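Local coordinates for unknown conserved protein BH2331 (Bacillus halodurans, PDB 1VL5), which probably acts as a methyltransferase that uses S-adenosylmethionine as methyl donor, at residues 43-48 against 64-69. Numbering follows the deposited sequence.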
ATOM      1  N   ASP A  43       9.384  -5.576  -6.286  1.00 28.51           N
ATOM      2  CA  ASP A  43       8.611  -5.195  -5.095  1.00 25.84           C
ATOM      3  C   ASP A  43       8.972  -3.776  -4.695  1.00 26.14           C
ATOM      4  O   ASP A  43      10.045  -3.537  -4.154  1.00 31.23           O
ATOM      5  CB  ASP A  43       8.863  -6.200  -3.960  1.00 27.47           C
ATOM      6  CG  ASP A  43       7.981  -5.946  -2.715  1.00 28.25           C
ATOM      7  OD1 ASP A  43       6.856  -5.344  -2.825  1.00 33.22           O
ATOM      8  OD2 ASP A  43       8.426  -6.351  -1.614  1.00 29.53           O
ATOM      9  N   VAL A  44       8.124  -2.829  -5.113  1.00 29.06           N
ATOM     10  CA  VAL A  44       8.348  -1.404  -4.925  1.00 28.83           C
ATOM     11  C   VAL A  44       8.022  -0.991  -3.481  1.00 28.59           C
ATOM     12  O   VAL A  44       6.930  -1.298  -2.966  1.00 28.68           O
ATOM     13  CB  VAL A  44       7.544  -0.557  -5.967  1.00 30.56           C
ATOM     14  CG1 VAL A  44       7.741   0.924  -5.759  1.00 34.22           C
ATOM     15  CG2 VAL A  44       7.935  -0.929  -7.371  1.00 31.67           C
ATOM     16  N   ALA A  45       8.982  -0.284  -2.852  1.00 28.86           N
ATOM     17  CA  ALA A  45       8.896   0.167  -1.462  1.00 28.06           C
ATOM     18  C   ALA A  45       8.736  -1.054  -0.582  1.00 29.07           C
ATOM     19  O   ALA A  45       7.750  -1.253   0.127  1.00 25.93           O
ATOM     20  CB  ALA A  45       7.729   1.135  -1.299  1.00 31.19           C
ATOM     21  N   THR A  46       9.711  -1.942  -0.686  1.00 28.78           N
ATOM     22  CA  THR A  46       9.585  -3.208  -0.058  1.00 27.28           C
ATOM     23  C   THR A  46       9.422  -3.111   1.481  1.00 28.28           C
ATOM     24  O   THR A  46       8.800  -4.006   2.102  1.00 29.33           O
ATOM     25  CB  THR A  46      10.788  -4.103  -0.471  1.00 27.78           C
ATOM     26  OG1 THR A  46      10.558  -5.426  -0.032  1.00 26.05           O
ATOM     27  CG2 THR A  46      12.008  -3.609   0.129  1.00 27.28           C
ATOM     28  N   GLY A  47       9.985  -2.075   2.098  1.00 28.61           N
ATOM     29  CA  GLY A  47       9.762  -1.822   3.552  1.00 28.10           C
ATOM     30  C   GLY A  47      10.318  -2.979   4.362  1.00 30.06           C
ATOM     31  O   GLY A  47      11.499  -3.287   4.239  1.00 27.92           O
ATOM     32  N   GLY A  48       9.456  -3.651   5.136  1.00 28.65           N
ATOM     33  CA  GLY A  48       9.888  -4.782   5.971  1.00 31.10           C
ATOM     34  C   GLY A  48      10.136  -6.061   5.173  1.00 30.18           C
ATOM     35  O   GLY A  48      10.656  -7.043   5.723  1.00 29.07           O
ATOM     36  N   ALA A  64      13.856  -6.489  -4.462  1.00 26.96           N
ATOM     37  CA  ALA A  64      13.260  -5.735  -3.354  1.00 23.89           C
ATOM     38  C   ALA A  64      13.851  -4.343  -3.372  1.00 25.38           C
ATOM     39  O   ALA A  64      15.070  -4.155  -3.183  1.00 25.37           O
ATOM     40  CB  ALA A  64      13.564  -6.472  -2.022  1.00 28.87           C
ATOM     41  N   PHE A  65      12.985  -3.354  -3.578  1.00 25.57           N
ATOM     42  CA  PHE A  65      13.403  -2.004  -3.922  1.00 25.97           C
ATOM     43  C   PHE A  65      12.894  -0.990  -2.894  1.00 27.38           C
ATOM     44  O   PHE A  65      11.674  -0.926  -2.615  1.00 24.92           O
ATOM     45  CB  PHE A  65      12.781  -1.738  -5.295  1.00 27.43           C
ATOM     46  CG  PHE A  65      13.072  -0.405  -5.889  1.00 24.78           C
ATOM     47  CD1 PHE A  65      14.364  -0.079  -6.337  1.00 24.11           C
ATOM     48  CD2 PHE A  65      12.050   0.506  -6.095  1.00 27.01           C
ATOM     49  CE1 PHE A  65      14.619   1.134  -6.940  1.00 25.64           C
ATOM     50  CE2 PHE A  65      12.311   1.713  -6.697  1.00 31.06           C
ATOM     51  CZ  PHE A  65      13.637   2.017  -7.111  1.00 26.35           C
ATOM     52  N   ASP A  66      13.782  -0.154  -2.368  1.00 25.59           N
ATOM     53  CA  ASP A  66      13.340   0.903  -1.472  1.00 26.38           C
ATOM     54  C   ASP A  66      14.376   2.021  -1.408  1.00 27.59           C
ATOM     55  O   ASP A  66      15.470   1.926  -1.983  1.00 23.17           O
ATOM     56  CB  ASP A  66      13.002   0.391  -0.068  1.00 24.17           C
ATOM     57  CG  ASP A  66      11.781   1.071   0.546  1.00 30.64           C
ATOM     58  OD1 ASP A  66      11.642   2.323   0.388  1.00 28.62           O
ATOM     59  OD2 ASP A  66      10.958   0.359   1.190  1.00 27.08           O
ATOM     60  N   LEU A  67      14.003   3.074  -0.708  1.00 27.70           N
ATOM     61  CA  LEU A  67      14.713   4.344  -0.780  1.00 29.58           C
ATOM     62  C   LEU A  67      16.076   4.358  -0.103  1.00 29.73           C
ATOM     63  O   LEU A  67      16.937   5.076  -0.559  1.00 32.48           O
ATOM     64  CB  LEU A  67      13.877   5.433  -0.158  1.00 32.45           C
ATOM     65  CG  LEU A  67      12.771   6.027  -0.986  1.00 35.78           C
ATOM     66  CD1 LEU A  67      11.859   6.798  -0.057  1.00 45.05           C
ATOM     67  CD2 LEU A  67      13.296   6.929  -2.091  1.00 39.26           C
ATOM     68  N   THR A  68      16.283   3.586   0.966  1.00 31.57           N
ATOM     69  CA  THR A  68      17.563   3.619   1.701  1.00 31.59           C
ATOM     70  C   THR A  68      18.154   2.238   1.986  1.00 31.35           C
ATOM     71  O   THR A  68      17.424   1.238   2.061  1.00 26.49           O
ATOM     72  CB  THR A  68      17.367   4.354   3.022  1.00 30.28           C
ATOM     73  OG1 THR A  68      16.582   3.529   3.873  1.00 31.77           O
ATOM     74  CG2 THR A  68      16.597   5.731   2.804  1.00 30.80           C
ATOM     75  N   GLU A  69      19.471   2.201   2.180  1.00 32.03           N
ATOM     76  CA  GLU A  69      20.176   0.983   2.640  1.00 33.55           C
ATOM     77  C   GLU A  69      19.672   0.454   3.990  1.00 33.43           C
ATOM     78  O   GLU A  69      19.571  -0.738   4.149  1.00 33.11           O
ATOM     79  CB  GLU A  69      21.685   1.238   2.727  1.00 36.67           C
ATOM     80  CG  GLU A  69      22.561   0.092   3.253  1.00 41.29           C
ATOM     81  CD  GLU A  69      22.476  -1.228   2.432  1.00 54.93           C
ATOM     82  OE1 GLU A  69      21.971  -1.220   1.286  1.00 57.29           O
ATOM     83  OE2 GLU A  69      22.945  -2.281   2.943  1.00 63.88           O
TER
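Asp43 and Val44 run parallel to Ala64 and Phe65 as paired strands, with Phe65 N donating to Asp43 O (3.0 Å). Just past the pairing the chain of 43-48 turns, Ala45 taking a positive phi of 59°. Phe65 O receives two amides there, Thr46 N coming in at 2.9 Å from above the carbonyl plane. The second, Ala45 N, makes only a weak, strongly bent bond (115°). The carboxylate of Asp66 then reaches back to the turn. Asp66 OD2 takes Gly47 N nearly along the C-O axis (2.8 Å). Asp66 OD1 uses its anti lone pair for Leu67 N, and the two bonds together fix the rotation of the group.

Thr46 lies alongside the other strand. Thr46 OG1, anti to the backbone N (chi1 -170°), donates to Asp43 OD2 at 2.8 Å. Thr46 OG1 also sits 3.8 Å from Ala64 CB, and CG2 rests near the Phe65 backbone. On the opposite face of the sheet Val44 CG1 approaches Phe65 CD2 at 4.3 Å, a loose apolar contact.

The sequence around Gly47 fits the glycine-rich loop of Rossmann-like methyltransferases. In such enzymes an acidic residue at the end of the second strand usually binds the ribose hydroxyls of S-adenosylmethionine, a role Asp66 would be placed to fill. The contact lies between adjacent parallel strands 40-44 and 61-66 of a beta-alpha-beta unit, whose connection contains helix 50-55; there Ala52 N bonds to Asp43 OD2. Thr108 OG1 of strand 104-110 is hydrogen-bonded to Asp43 OD1, strand 87-91 pairs with 61-66 on its other edge, and Phe99 meets the Phe65 ring edge-to-face.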